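Local coordinates for protein RTX-adhesin (Marinomonas primoryensis, PDB 5IRB) that helps tether its Antarctic bacterium to diatoms and ice, this calcium-binding piece being a run of beta-sandwich domains from the giant adhesin, at residues I21-A26 with A194-A199. Numbering follows the deposited sequence.
With CA (calcium ion), chain C.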
ATOM      1  N   ILE A  21     -12.336  -6.598  27.664  1.00 37.45           N
ATOM      2  CA  ILE A  21     -13.571  -6.498  26.913  1.00 37.54           C
ATOM      3  C   ILE A  21     -13.299  -6.029  25.472  1.00 38.70           C
ATOM      4  O   ILE A  21     -12.796  -4.920  25.260  1.00 38.48           O
ATOM      5  CB  ILE A  21     -14.548  -5.523  27.565  1.00 36.35           C
ATOM      6  CG1 ILE A  21     -14.964  -6.030  28.960  1.00 35.42           C
ATOM      7  CG2 ILE A  21     -15.776  -5.343  26.685  1.00 36.87           C
ATOM      8  CD1 ILE A  21     -15.778  -7.307  28.902  1.00 35.85           C
ATOM      9  N   ASN A  22     -13.588  -6.891  24.504  1.00 39.95           N
ATOM     10  CA  ASN A  22     -13.361  -6.564  23.100  1.00 41.33           C
ATOM     11  C   ASN A  22     -14.676  -6.142  22.456  1.00 41.51           C
ATOM     12  O   ASN A  22     -15.705  -6.072  23.141  1.00 40.26           O
ATOM     13  CB  ASN A  22     -12.705  -7.740  22.339  1.00 43.13           C
ATOM     14  CG  ASN A  22     -13.626  -8.953  22.159  1.00 44.12           C
ATOM     15  OD1 ASN A  22     -14.831  -8.886  22.361  1.00 43.87           O
ATOM     16  ND2 ASN A  22     -13.040 -10.071  21.760  1.00 45.95           N
ATOM     17  N   ALA A  23     -14.635  -5.859  21.150  1.00 42.76           N
ATOM     18  CA  ALA A  23     -15.792  -5.373  20.403  1.00 43.46           C
ATOM     19  C   ALA A  23     -16.960  -6.335  20.469  1.00 44.02           C
ATOM     20  O   ALA A  23     -18.110  -5.924  20.610  1.00 44.11           O
ATOM     21  CB  ALA A  23     -15.407  -5.124  18.898  1.00 45.33           C
ATOM     22  N   ALA A  24     -16.680  -7.612  20.253  1.00 45.18           N
ATOM     23  CA  ALA A  24     -17.744  -8.606  20.226  1.00 46.49           C
ATOM     24  C   ALA A  24     -18.373  -8.768  21.622  1.00 45.28           C
ATOM     25  O   ALA A  24     -19.597  -8.863  21.761  1.00 45.93           O
ATOM     26  CB  ALA A  24     -17.218  -9.935  19.712  1.00 48.24           C
ATOM     27  N   GLU A  25     -17.537  -8.765  22.656  1.00 43.83           N
ATOM     28  CA  GLU A  25     -18.031  -8.858  24.026  1.00 42.63           C
ATOM     29  C   GLU A  25     -18.878  -7.633  24.365  1.00 42.22           C
ATOM     30  O   GLU A  25     -19.987  -7.764  24.890  1.00 42.07           O
ATOM     31  CB  GLU A  25     -16.870  -9.031  25.009  1.00 41.42           C
ATOM     32  CG  GLU A  25     -16.200 -10.396  24.873  1.00 42.74           C
ATOM     33  CD  GLU A  25     -14.943 -10.522  25.691  1.00 42.43           C
ATOM     34  OE1 GLU A  25     -14.232  -9.505  25.851  1.00 41.70           O
ATOM     35  OE2 GLU A  25     -14.677 -11.638  26.196  1.00 43.20           O
ATOM     36  N   ALA A  26     -18.355  -6.452  24.047  1.00 42.07           N
ATOM     37  CA  ALA A  26     -19.071  -5.190  24.238  1.00 42.19           C
ATOM     38  C   ALA A  26     -20.434  -5.136  23.546  1.00 44.19           C
ATOM     39  O   ALA A  26     -21.380  -4.512  24.051  1.00 44.52           O
ATOM     40  CB  ALA A  26     -18.204  -4.027  23.756  1.00 42.52           C
ATOM     41  N   ALA A 194      -6.750  -8.694  21.166  1.00 39.72           N
ATOM     42  CA  ALA A 194      -8.037  -8.914  21.831  1.00 39.90           C
ATOM     43  C   ALA A 194      -9.037  -9.579  20.903  1.00 40.29           C
ATOM     44  O   ALA A 194     -10.170  -9.814  21.293  1.00 43.91           O
ATOM     45  CB  ALA A 194      -8.597  -7.606  22.355  1.00 39.87           C
ATOM     46  N   GLY A 195      -8.638  -9.861  19.668  1.00 39.98           N
ATOM     47  CA  GLY A 195      -9.531 -10.525  18.734  1.00 40.29           C
ATOM     48  C   GLY A 195     -10.317  -9.596  17.807  1.00 40.02           C
ATOM     49  O   GLY A 195     -11.143 -10.057  17.011  1.00 40.44           O
ATOM     50  N   ASN A 196     -10.064  -8.291  17.867  1.00 37.40           N
ATOM     51  CA  ASN A 196     -10.838  -7.411  17.023  1.00 37.39           C
ATOM     52  C   ASN A 196     -10.248  -7.435  15.631  1.00 36.53           C
ATOM     53  O   ASN A 196      -9.027  -7.286  15.460  1.00 35.47           O
ATOM     54  CB  ASN A 196     -10.831  -5.979  17.552  1.00 36.79           C
ATOM     55  CG  ASN A 196     -11.358  -5.881  18.963  1.00 37.50           C
ATOM     56  OD1 ASN A 196     -12.473  -6.337  19.267  1.00 39.26           O
ATOM     57  ND2 ASN A 196     -10.558  -5.290  19.842  1.00 35.91           N
ATOM     58  N   PRO A 197     -11.106  -7.603  14.620  1.00 38.17           N
ATOM     59  CA  PRO A 197     -10.535  -7.503  13.275  1.00 37.62           C
ATOM     60  C   PRO A 197     -10.219  -6.058  12.993  1.00 36.11           C
ATOM     61  O   PRO A 197     -10.847  -5.170  13.564  1.00 37.71           O
ATOM     62  CB  PRO A 197     -11.645  -8.029  12.373  1.00 40.18           C
ATOM     63  CG  PRO A 197     -12.900  -7.860  13.162  1.00 42.81           C
ATOM     64  CD  PRO A 197     -12.525  -7.988  14.609  1.00 41.00           C
ATOM     65  N   TYR A 198      -9.243  -5.814  12.130  1.00 35.05           N
ATOM     66  CA  TYR A 198      -8.966  -4.462  11.688  1.00 33.81           C
ATOM     67  C   TYR A 198      -8.623  -4.482  10.217  1.00 34.24           C
ATOM     68  O   TYR A 198      -8.317  -5.532   9.642  1.00 34.78           O
ATOM     69  CB  TYR A 198      -7.832  -3.840  12.492  1.00 32.23           C
ATOM     70  CG  TYR A 198      -6.541  -4.640  12.493  1.00 31.30           C
ATOM     71  CD1 TYR A 198      -5.749  -4.771  11.334  1.00 29.85           C
ATOM     72  CD2 TYR A 198      -6.109  -5.264  13.657  1.00 30.56           C
ATOM     73  CE1 TYR A 198      -4.559  -5.514  11.358  1.00 29.35           C
ATOM     74  CE2 TYR A 198      -4.938  -5.995  13.691  1.00 30.24           C
ATOM     75  CZ  TYR A 198      -4.161  -6.121  12.553  1.00 29.46           C
ATOM     76  OH  TYR A 198      -2.997  -6.870  12.640  1.00 29.27           O
ATOM     77  N   ALA A 199      -8.676  -3.309   9.608  1.00 34.74           N
ATOM     78  CA  ALA A 199      -8.372  -3.159   8.207  1.00 33.91           C
ATOM     79  C   ALA A 199      -7.780  -1.770   8.021  1.00 35.03           C
ATOM     80  O   ALA A 199      -8.244  -0.813   8.635  1.00 36.53           O
ATOM     81  CB  ALA A 199      -9.618  -3.352   7.362  1.00 35.58           C
TER
HETATM   82 CA    CA C 601     -12.472 -11.124  26.895  1.00 38.49          CA
HETATM   83  O   HOH W   1     -13.985  -8.561  18.796  1.00 34.51           O
HETATM   84  O   HOH W   2     -10.847 -10.521  24.711  1.00 39.19           O
HETATM   85  O   HOH W   3     -11.776 -12.495  24.470  1.00 44.10           O
HETATM   86  O   HOH W   4     -12.370 -13.593  27.194  1.00 49.95           O
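Ala194 starts the contact with its carbonyl: Asn22 ND2 donates to Ala194 O over 2.9 Å, nearly straight at 171° and in the plane of the Asn22 amide. The methyl of Ala194 packs on the same side chain, CB to Asn22 CB 4.1 Å. Gly195, with its positive phi, carries the chain on to Asn196. Asn196 OD1 accepts from Ala23 N at 2.9 Å, the donor tilted 18° from the carbonyl plane, and water 1 bridges the same oxygen to Ala24 N. The other end of this amide, ND2, is held by Lys107 O, which fixes its flip.

Asn22 meanwhile serves the helix it caps. With CG set between the backbone N and the carbonyl carbon (chi1 69°), Asn22 turns OD1 to accept from Glu25 N at 2.7 Å, and Glu25 OE1 in turn accepts from Asn22 N, completing a capping box. The same carboxylate grips calcium through both oxygens, alongside Thr16, Asp18 and Val20.

The contact thus lies at a junction between two domains: the short helix 23-26, following edge strand 20-21 of one sheet and touching helix 71-76, meets the turn between strands 183-191 and 197-208 of the next.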